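Local coordinates for protein carbohydrate binding family 6 (Clostridium thermocellum, PDB 5A8C) that probably hydrolyses terminal alpha-L-arabinofuranosyl groups from arabinose-containing polysaccharides, as a family 43 glycoside hydrolase with a five-bladed beta-propeller fold, at residues A[29-34]-A[299-304]; A[172-177]-A[243-248]; A[258-263]-A[282-287]. All coordinates share one frame; numbering follows the deposited sequence. Where two conformers were deposited one is given.

Contact 1. Residues A[29-34]-A[299-304]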
loop_
_atom_site.group_PDB
_atom_site.type_symbol
_atom_site.label_atom_id
_atom_site.label_comp_id
_atom_site.label_asym_id
_atom_site.label_seq_id
_atom_site.Cartn_x
_atom_site.Cartn_y
_atom_site.Cartn_z
ATOM N N TYR A 29 4.400 -5.965 -20.407
ATOM C CA TYR A 29 5.293 -5.564 -19.348
ATOM C C TYR A 29 6.187 -4.446 -19.874
ATOM O O TYR A 29 6.878 -4.642 -20.878
ATOM C CB TYR A 29 6.163 -6.729 -18.933
ATOM C CG TYR A 29 7.201 -6.322 -17.906
ATOM C CD1 TYR A 29 6.892 -6.192 -16.567
ATOM C CD2 TYR A 29 8.518 -6.084 -18.247
ATOM C CE1 TYR A 29 7.827 -5.828 -15.629
ATOM C CE2 TYR A 29 9.457 -5.740 -17.312
ATOM C CZ TYR A 29 9.126 -5.627 -15.992
ATOM O OH TYR A 29 10.041 -5.317 -15.047
ATOM N N PRO A 30 6.229 -3.298 -19.220
ATOM C CA PRO A 30 5.448 -2.918 -18.040
ATOM C C PRO A 30 3.962 -2.699 -18.389
ATOM O O PRO A 30 3.613 -2.453 -19.538
ATOM C CB PRO A 30 6.119 -1.651 -17.576
ATOM C CG PRO A 30 6.731 -1.095 -18.789
ATOM C CD PRO A 30 7.147 -2.234 -19.625
ATOM N N ILE A 31 3.095 -2.802 -17.382
ATOM C CA ILE A 31 1.673 -2.668 -17.629
ATOM C C ILE A 31 1.209 -1.253 -17.877
ATOM O O ILE A 31 0.181 -1.048 -18.531
ATOM C CB ILE A 31 0.801 -3.341 -16.524
ATOM C CG1 ILE A 31 0.922 -2.648 -15.165
ATOM C CG2 ILE A 31 1.095 -4.828 -16.425
ATOM C CD1 ILE A 31 -0.048 -3.180 -14.138
ATOM N N PHE A 32 1.920 -0.259 -17.338
ATOM C CA PHE A 32 1.469 1.139 -17.365
ATOM C C PHE A 32 2.650 2.060 -17.297
ATOM O O PHE A 32 3.364 2.087 -16.282
ATOM C CB PHE A 32 0.513 1.418 -16.195
ATOM C CG PHE A 32 -0.002 2.817 -16.177
ATOM C CD1 PHE A 32 -0.914 3.263 -17.138
ATOM C CD2 PHE A 32 0.428 3.718 -15.224
ATOM C CE1 PHE A 32 -1.380 4.554 -17.120
ATOM C CE2 PHE A 32 -0.045 5.013 -15.208
ATOM C CZ PHE A 32 -0.959 5.442 -16.152
ATOM N N SER A 33 2.860 2.833 -18.343
ATOM C CA SER A 33 4.032 3.720 -18.391
ATOM C C SER A 33 3.697 5.172 -18.636
ATOM O O SER A 33 4.614 5.971 -18.777
ATOM C CB SER A 33 5.047 3.265 -19.452
ATOM O OG SER A 33 4.419 3.271 -20.692
ATOM N N GLN A 34 2.411 5.520 -18.676
ATOM C CA GLN A 34 2.057 6.901 -19.035
ATOM C C GLN A 34 2.635 7.931 -18.095
ATOM O O GLN A 34 3.089 8.994 -18.518
ATOM C CB GLN A 34 0.564 7.072 -19.097
ATOM C CG GLN A 34 -0.112 6.226 -20.113
ATOM C CD GLN A 34 0.361 6.552 -21.528
ATOM O OE1 GLN A 34 0.349 7.738 -21.930
ATOM N NE2 GLN A 34 0.864 5.551 -22.254
ATOM N N ARG A 299 9.093 5.559 -10.382
ATOM C CA ARG A 299 8.769 4.141 -10.302
ATOM C C ARG A 299 7.640 3.792 -11.280
ATOM O O ARG A 299 6.980 4.666 -11.826
ATOM C CB ARG A 299 8.409 3.794 -8.867
ATOM C CG ARG A 299 9.601 3.909 -7.911
ATOM C CD ARG A 299 9.219 3.972 -6.466
ATOM N NE ARG A 299 8.753 5.299 -6.085
ATOM C CZ ARG A 299 8.376 5.587 -4.845
ATOM N NH1 ARG A 299 8.606 4.747 -3.851
ATOM N NH2 ARG A 299 7.749 6.717 -4.596
ATOM N N ASN A 300 7.400 2.489 -11.440
ATOM C CA ASN A 300 6.219 2.025 -12.177
ATOM C C ASN A 300 5.637 0.804 -11.501
ATOM O O ASN A 300 6.362 -0.077 -10.998
ATOM C CB ASN A 300 6.525 1.752 -13.651
ATOM C CG ASN A 300 7.606 0.700 -13.821
ATOM O OD1 ASN A 300 8.795 0.990 -13.870
ATOM N ND2 ASN A 300 7.180 -0.561 -13.911
ATOM N N VAL A 301 4.317 0.703 -11.556
ATOM C CA VAL A 301 3.603 -0.444 -11.003
ATOM C C VAL A 301 3.920 -1.715 -11.762
ATOM O O VAL A 301 4.139 -1.742 -12.978
ATOM C CB VAL A 301 2.106 -0.141 -10.955
ATOM C CG1 VAL A 301 1.506 0.060 -12.351
ATOM C CG2 VAL A 301 1.302 -1.162 -10.193
ATOM N N CYS A 302 3.851 -2.850 -11.050
ATOM C CA CYS A 302 4.032 -4.207 -11.522
ATOM C C CYS A 302 2.979 -5.120 -10.900
ATOM O O CYS A 302 2.471 -4.821 -9.825
ATOM C CB CYS A 302 5.433 -4.732 -11.193
ATOM S SG CYS A 302 6.822 -3.877 -11.932
ATOM N N ILE A 303 2.776 -6.269 -11.514
ATOM C CA ILE A 303 1.879 -7.291 -10.993
ATOM C C ILE A 303 2.425 -8.658 -11.300
ATOM O O ILE A 303 2.875 -8.907 -12.434
ATOM C CB ILE A 303 0.426 -7.082 -11.485
ATOM C CG1 ILE A 303 -0.538 -8.041 -10.795
ATOM C CG2 ILE A 303 0.327 -7.171 -13.014
ATOM C CD1 ILE A 303 -2.006 -7.709 -11.058
ATOM N N ASP A 304 2.330 -9.593 -10.351
ATOM C CA ASP A 304 2.669 -10.984 -10.557
ATOM C C ASP A 304 1.755 -11.882 -9.758
ATOM O O ASP A 304 1.201 -11.450 -8.742
ATOM C CB ASP A 304 4.160 -11.284 -10.303
ATOM C CG ASP A 304 5.021 -11.008 -11.574
ATOM O OD1 ASP A 304 4.744 -11.669 -12.611
ATOM O OD2 ASP A 304 5.933 -10.148 -11.524
HETATM O O HOH W 1 4.498 -3.659 -15.071
HETATM O O HOH W 2 3.967 -0.363 -15.279
#
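Ile31 and Val301 meet where the irregular segment 29-34 passes over strand 300-306. The end-to-end directions of the touching parts differ by 122°. The closest CA pair is Ile31 and Cys302, 6.7 Å apart. No direct hydrogen bond joins the segments; two waters bridge them. Water 1 accepts from Ile31 N and donates to Val301 O at 2.9 Å. Water 2 accepts from Phe32 N and donates to Val301 O at 2.7 Å. One carbonyl is thus linked to two backbone amides, each through its own water.

Ile31 makes the largest share of the contact. Its CG1 sits between the backbone N and the carbonyl carbon (chi1 67°) and lies 3.9 Å from Val301 CG1. Its CD1 reaches Ile303 CG2 at 4.2 Å. The Ile31 side chain crosses both partners at about a right angle. Phe32 CB adds a contact with Val301 CG1. Tyr29 CE1 approaches Cys302 SG obliquely at 4.3 Å, while its OH bonds to Asn284.

Residues near the two chain ends thus meet in the propeller: the loop before strand 36-45 lies against the chain's last strand, an outermost strand of its sheet. Asn300 OD1 accepts from Val287 N in helix 286-291. Val301 touches Pro40 of strand 36-45, and strand 300-306 pairs with strand 277-284.

Contact 2. Residues A[172-177]-A[243-248]; sequences QAYMYF and DKPTTG
Tyr176 and Tyr174 reach from strand 173-178 of one antiparallel sheet to Pro245 and Thr246, in the loop between strands 237-242 and 250-256 of another. The contact joins two sheets of this five-bladed beta-propeller through side chains.

Tyr176 makes the one direct hydrogen bond of the contact. CG of Tyr176 lies anti to the carbonyl carbon (chi1 -58°), beside the backbone N. Its OH donates to Pro245 O at 2.7 Å. The acceptor lies at the edge of the Tyr176 ring, in its plane. Seen from the carbonyl, the donor stands 39° out of the plane. Pro245 CB also comes 3.7 Å from Tyr176 OH, and the phenol oxygen therefore meets both the carbonyl and the ring of one proline.

Tyr174 packs by van der Waals contact. Its CZ is 4.1 Å from Pro245 CG. Pro245 CB lies above one face of the Tyr174 ring, offset toward the rim. Thr246 CG2 touches CE2 of Tyr174 at 4.0 Å, the two side chains crossing at about a right angle.

Around them, Ala213 and Met215 of strand 212-218 and Met204 of strand 200-204 pack on Tyr176. Val187 of strand 185-190 touches both Tyr176 and Thr246. On the opposite face of the Tyr174 ring, Gln172 CG sits 3.5 Å above the plane. The Gln172 amide is itself held by a bond from NE2 to Ala173 O, 3.0 Å long.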
loop_
_atom_site.group_PDB
_atom_site.type_symbol
_atom_site.label_atom_id
_atom_site.label_comp_id
_atom_site.label_asym_id
_atom_site.label_seq_id
_atom_site.Cartn_x
_atom_site.Cartn_y
_atom_site.Cartn_z
ATOM N N GLN A 172 -15.110 -5.629 12.192
ATOM C CA GLN A 172 -14.187 -4.626 12.735
ATOM C C GLN A 172 -13.134 -4.284 11.677
ATOM O O GLN A 172 -12.402 -5.156 11.218
ATOM C CB GLN A 172 -13.495 -5.143 14.008
ATOM C CG GLN A 172 -12.605 -4.081 14.657
ATOM C CD GLN A 172 -13.397 -2.900 15.099
ATOM O OE1 GLN A 172 -14.199 -3.033 16.059
ATOM N NE2 GLN A 172 -13.227 -1.759 14.467
ATOM N N ALA A 173 -13.052 -3.012 11.339
ATOM C CA ALA A 173 -11.961 -2.485 10.517
ATOM C C ALA A 173 -10.793 -2.086 11.398
ATOM O O ALA A 173 -10.948 -1.593 12.537
ATOM C CB ALA A 173 -12.433 -1.273 9.725
ATOM N N TYR A 174 -9.605 -2.255 10.844
ATOM C CA TYR A 174 -8.326 -1.943 11.456
ATOM C C TYR A 174 -7.468 -1.192 10.480
ATOM O O TYR A 174 -7.436 -1.540 9.303
ATOM C CB TYR A 174 -7.575 -3.199 11.852
ATOM C CG TYR A 174 -8.277 -4.090 12.868
ATOM C CD1 TYR A 174 -9.140 -5.098 12.463
ATOM C CD2 TYR A 174 -8.053 -3.947 14.236
ATOM C CE1 TYR A 174 -9.745 -5.937 13.362
ATOM C CE2 TYR A 174 -8.669 -4.794 15.143
ATOM C CZ TYR A 174 -9.498 -5.788 14.707
ATOM O OH TYR A 174 -10.100 -6.621 15.637
ATOM N N MET A 175 -6.725 -0.199 10.960
ATOM C CA MET A 175 -5.663 0.467 10.202
ATOM C C MET A 175 -4.323 0.125 10.824
ATOM O O MET A 175 -4.098 0.496 11.981
ATOM C CB MET A 175 -5.843 1.950 10.134
ATOM C CG MET A 175 -4.715 2.636 9.363
ATOM S SD MET A 175 -4.566 4.418 9.517
ATOM C CE MET A 175 -5.941 4.770 8.513
ATOM N N TYR A 176 -3.462 -0.501 10.049
ATOM C CA TYR A 176 -2.064 -0.745 10.413
ATOM C C TYR A 176 -1.222 0.367 9.808
ATOM O O TYR A 176 -1.513 0.811 8.691
ATOM C CB TYR A 176 -1.601 -2.119 9.852
ATOM C CG TYR A 176 -2.431 -3.284 10.333
ATOM C CD1 TYR A 176 -3.696 -3.559 9.825
ATOM C CD2 TYR A 176 -1.971 -4.129 11.369
ATOM C CE1 TYR A 176 -4.471 -4.603 10.293
ATOM C CE2 TYR A 176 -2.741 -5.185 11.813
ATOM C CZ TYR A 176 -4.002 -5.427 11.300
ATOM O OH TYR A 176 -4.802 -6.451 11.691
ATOM N N PHE A 177 -0.200 0.850 10.508
ATOM C CA PHE A 177 0.578 1.971 9.991
ATOM C C PHE A 177 1.908 2.025 10.753
ATOM O O PHE A 177 2.120 1.272 11.708
ATOM C CB PHE A 177 -0.205 3.302 10.099
ATOM C CG PHE A 177 -0.598 3.668 11.511
ATOM C CD1 PHE A 177 -1.750 3.139 12.084
ATOM C CD2 PHE A 177 0.119 4.595 12.227
ATOM C CE1 PHE A 177 -2.145 3.517 13.379
ATOM C CE2 PHE A 177 -0.263 4.996 13.498
ATOM C CZ PHE A 177 -1.412 4.464 14.051
ATOM N N ASP A 243 -3.159 -16.376 14.156
ATOM C CA ASP A 243 -4.579 -16.679 14.315
ATOM C C ASP A 243 -5.401 -15.464 14.736
ATOM O O ASP A 243 -6.648 -15.569 14.763
ATOM C CB ASP A 243 -4.765 -17.788 15.355
ATOM C CG ASP A 243 -4.197 -19.086 14.947
ATOM O OD1 ASP A 243 -4.224 -19.407 13.766
ATOM O OD2 ASP A 243 -3.809 -19.878 15.830
ATOM N N LYS A 244 -4.754 -14.346 15.042
ATOM C CA LYS A 244 -5.407 -13.139 15.567
ATOM C C LYS A 244 -4.948 -11.935 14.747
ATOM O O LYS A 244 -3.879 -11.945 14.168
ATOM C CB LYS A 244 -5.044 -12.934 17.042
ATOM C CG LYS A 244 -5.475 -14.062 17.983
ATOM C CD LYS A 244 -4.907 -13.946 19.384
ATOM C CE LYS A 244 -3.397 -14.150 19.489
ATOM N NZ LYS A 244 -2.902 -13.788 20.819
ATOM N N PRO A 245 -5.722 -10.822 14.756
ATOM C CA PRO A 245 -5.392 -9.702 13.851
ATOM C C PRO A 245 -4.296 -8.797 14.353
ATOM O O PRO A 245 -3.682 -8.095 13.525
ATOM C CB PRO A 245 -6.703 -8.919 13.743
ATOM C CG PRO A 245 -7.461 -9.299 14.985
ATOM C CD PRO A 245 -7.110 -10.737 15.239
ATOM N N THR A 246 -4.037 -8.734 15.677
ATOM C CA THR A 246 -3.144 -7.715 16.199
ATOM C C THR A 246 -2.079 -8.256 17.165
ATOM O O THR A 246 -1.255 -7.473 17.631
ATOM C CB THR A 246 -3.919 -6.609 16.895
ATOM O OG1 THR A 246 -4.534 -7.134 18.073
ATOM C CG2 THR A 246 -4.939 -5.951 15.994
ATOM N N THR A 247 -2.102 -9.553 17.436
ATOM C CA THR A 247 -1.218 -10.247 18.352
ATOM C C THR A 247 -0.995 -11.651 17.814
ATOM O O THR A 247 -1.713 -12.062 16.892
ATOM C CB THR A 247 -1.804 -10.354 19.790
ATOM O OG1 THR A 247 -3.016 -11.083 19.748
ATOM C CG2 THR A 247 -2.028 -8.991 20.403
ATOM N N GLY A 248 -0.013 -12.343 18.318
ATOM C CA GLY A 248 0.179 -13.733 18.009
ATOM C C GLY A 248 0.957 -14.000 16.723
ATOM O O GLY A 248 0.953 -15.131 16.275
#

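Contact 3. Residues A[258-263]-A[282-287]; sequences QPPDNY and YHNRTV
The junction between strand 277-284 and helix 286-291 of the propeller is covered here by the loop 258-263. Arg285, at the N-cap position of the helix, is central. Its backbone N donates to Asp261 O at 2.8 Å. Its NH1 donates to Asn262 OD1 at 2.8 Å, with an N-H...O angle of 159°. The oxygen lies in the guanidinium plane, at its edge, but NH1 stands above the amide carbonyl plane. Amide and guanidinium planes are 55° apart. The Arg285 chain is extended from CG to NE, which takes NE out past Asn262; the two side chains cross obliquely. NE donates to Pro295 O, and NH2 to Val296 O and Asn266 OD1; these bonds probably fix the guanidinium's rotation.

Asn262 ND2 donates to Gln258 OE1 and to Asn266 O. Asn284 ND2 donates to Pro260 O at 2.9 Å along a bent path, 135° at the hydrogen, and also bonds to Tyr29 OH. Asp261 OD2 lies 2.7 Å from Thr286 OG1; Gln290 OE1 is also within reach of that hydroxyl, and the proton is not assigned.

Apolar contacts add to this. Pro259 CB touches Tyr282 CE2 at 3.7 Å, and the two side chains slide past each other in opposite directions. Arg285 CB meets the edge of the Tyr263 ring near its plane, at CD1.

Tyr282 and Asn284 pair through their backbones with Cys302 and Asn300 of strand 300-306. Asp261 and Tyr263 pack on Lys289 of helix 286-291, and His283 touches Ala38 of strand 36-45.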
loop_
_atom_site.group_PDB
_atom_site.type_symbol
_atom_site.label_atom_id
_atom_site.label_comp_id
_atom_site.label_asym_id
_atom_site.label_seq_id
_atom_site.Cartn_x
_atom_site.Cartn_y
_atom_site.Cartn_z
ATOM N N GLN A 258 13.907 -8.125 -3.985
ATOM C CA GLN A 258 14.010 -6.952 -4.890
ATOM C C GLN A 258 13.577 -7.378 -6.285
ATOM O O GLN A 258 14.110 -8.346 -6.817
ATOM C CB GLN A 258 15.441 -6.454 -4.960
ATOM C CG GLN A 258 15.830 -5.598 -3.775
ATOM C CD GLN A 258 15.304 -4.188 -3.879
ATOM O OE1 GLN A 258 15.435 -3.557 -4.936
ATOM N NE2 GLN A 258 14.776 -3.650 -2.807
ATOM N N PRO A 259 12.646 -6.647 -6.877
ATOM C CA PRO A 259 12.310 -6.925 -8.292
ATOM C C PRO A 259 13.456 -6.555 -9.197
ATOM O O PRO A 259 14.338 -5.769 -8.806
ATOM C CB PRO A 259 11.122 -6.020 -8.550
ATOM C CG PRO A 259 10.944 -5.227 -7.451
ATOM C CD PRO A 259 11.870 -5.519 -6.356
ATOM N N PRO A 260 13.439 -7.016 -10.441
ATOM C CA PRO A 260 14.408 -6.505 -11.420
ATOM C C PRO A 260 14.259 -5.016 -11.634
ATOM O O PRO A 260 13.201 -4.417 -11.427
ATOM C CB PRO A 260 14.088 -7.307 -12.690
ATOM C CG PRO A 260 12.669 -7.677 -12.512
ATOM C CD PRO A 260 12.456 -7.910 -11.033
ATOM N N ASP A 261 15.362 -4.412 -12.070
ATOM C CA ASP A 261 15.354 -3.005 -12.429
ATOM C C ASP A 261 14.843 -2.109 -11.321
ATOM O O ASP A 261 14.060 -1.182 -11.564
ATOM C CB ASP A 261 14.575 -2.763 -13.732
ATOM C CG ASP A 261 15.130 -3.468 -14.951
ATOM O OD1 ASP A 261 16.311 -3.914 -14.913
ATOM O OD2 ASP A 261 14.417 -3.537 -15.965
ATOM N N ASN A 262 15.336 -2.350 -10.098
ATOM C CA ASN A 262 14.913 -1.577 -8.961
ATOM C C ASN A 262 15.998 -0.814 -8.259
ATOM O O ASN A 262 15.710 -0.133 -7.247
ATOM C CB ASN A 262 14.081 -2.399 -7.982
ATOM C CG ASN A 262 13.210 -1.537 -7.118
ATOM O OD1 ASN A 262 12.457 -0.693 -7.638
ATOM N ND2 ASN A 262 13.242 -1.732 -5.826
ATOM N N TYR A 263 17.258 -0.922 -8.684
ATOM C CA TYR A 263 18.323 -0.033 -8.208
ATOM C C TYR A 263 18.513 -0.105 -6.686
ATOM O O TYR A 263 18.922 0.861 -6.057
ATOM C CB TYR A 263 18.115 1.394 -8.671
ATOM C CG TYR A 263 18.106 1.557 -10.168
ATOM C CD1 TYR A 263 16.950 1.388 -10.903
ATOM C CD2 TYR A 263 19.264 1.896 -10.853
ATOM C CE1 TYR A 263 16.926 1.565 -12.285
ATOM C CE2 TYR A 263 19.263 2.045 -12.233
ATOM C CZ TYR A 263 18.077 1.923 -12.916
ATOM O OH TYR A 263 18.036 2.124 -14.281
ATOM N N TYR A 282 3.135 -4.406 -7.016
ATOM C CA TYR A 282 4.354 -3.831 -6.435
ATOM C C TYR A 282 4.880 -2.798 -7.361
ATOM O O TYR A 282 4.172 -2.372 -8.324
ATOM C CB TYR A 282 5.355 -4.942 -6.074
ATOM C CG TYR A 282 5.818 -5.782 -7.237
ATOM C CD1 TYR A 282 5.064 -6.860 -7.692
ATOM C CD2 TYR A 282 7.030 -5.526 -7.850
ATOM C CE1 TYR A 282 5.503 -7.659 -8.749
ATOM C CE2 TYR A 282 7.465 -6.329 -8.889
ATOM C CZ TYR A 282 6.728 -7.407 -9.299
ATOM O OH TYR A 282 7.228 -8.191 -10.319
ATOM N N HIS A 283 6.101 -2.336 -7.184
ATOM C CA HIS A 283 6.714 -1.404 -8.134
ATOM C C HIS A 283 8.144 -1.760 -8.423
ATOM O O HIS A 283 8.856 -2.430 -7.657
ATOM C CB HIS A 283 6.586 0.094 -7.680
ATOM C CG HIS A 283 7.340 0.457 -6.445
ATOM N ND1 HIS A 283 6.720 1.040 -5.374
ATOM C CD2 HIS A 283 8.680 0.378 -6.186
ATOM C CE1 HIS A 283 7.649 1.257 -4.486
ATOM N NE2 HIS A 283 8.840 0.871 -4.917
ATOM N N ASN A 284 8.622 -1.271 -9.584
ATOM C CA ASN A 284 10.039 -1.266 -9.879
ATOM C C ASN A 284 10.351 0.001 -10.645
ATOM O O ASN A 284 9.600 0.979 -10.569
ATOM C CB ASN A 284 10.521 -2.570 -10.548
ATOM C CG ASN A 284 10.100 -2.756 -11.979
ATOM O OD1 ASN A 284 9.361 -1.942 -12.524
ATOM N ND2 ASN A 284 10.567 -3.835 -12.571
ATOM N N ARG A 285 11.507 0.032 -11.300
ATOM C CA ARG A 285 11.991 1.231 -12.008
ATOM C C ARG A 285 12.374 0.930 -13.448
ATOM O O ARG A 285 13.270 1.536 -13.993
ATOM C CB ARG A 285 13.098 1.885 -11.193
ATOM C CG ARG A 285 12.583 2.451 -9.867
ATOM C CD ARG A 285 13.636 2.459 -8.759
ATOM N NE ARG A 285 13.275 3.344 -7.674
ATOM C CZ ARG A 285 12.740 3.001 -6.492
ATOM N NH1 ARG A 285 12.388 1.753 -6.200
ATOM N NH2 ARG A 285 12.579 3.939 -5.593
ATOM N N THR A 286 11.651 -0.035 -14.071
ATOM C CA THR A 286 11.981 -0.434 -15.420
ATOM C C THR A 286 11.677 0.637 -16.446
ATOM O O THR A 286 12.402 0.763 -17.461
ATOM C CB THR A 286 11.373 -1.768 -15.772
ATOM O OG1 THR A 286 12.123 -2.344 -16.859
ATOM C CG2 THR A 286 9.948 -1.696 -16.102
ATOM N N VAL A 287 10.597 1.405 -16.300
ATOM C CA VAL A 287 10.296 2.473 -17.243
ATOM C C VAL A 287 11.377 3.518 -17.257
ATOM O O VAL A 287 11.894 3.924 -18.319
ATOM C CB VAL A 287 8.886 3.060 -17.017
ATOM C CG1 VAL A 287 8.632 4.263 -17.944
ATOM C CG2 VAL A 287 7.804 1.996 -17.158
#

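In the fold
Contacts 1 and 3 are neighbours, with centres 9 Å apart. Both reach the same sheet, in which strands 300-306 and 277-284 lie side by side. They touch directly: Asp304 OD2 is 2.6 Å from Tyr282 OH, probably a hydrogen bond. Contact 2 lies on the opposite side of the chain's centre, about 30 Å from both by centres. Along the chain, contact 1 encloses the other two. The bound calcium lies about 9 Å from the side chains of Tyr176 and His283 and about 12 Å from the side chain of Val301. A TRS molecule, probably from the crystallisation liquor, hydrogen-bonds to Arg299 NH1 and lies about 6 Å from the His283 side chain, and may mark a pocket.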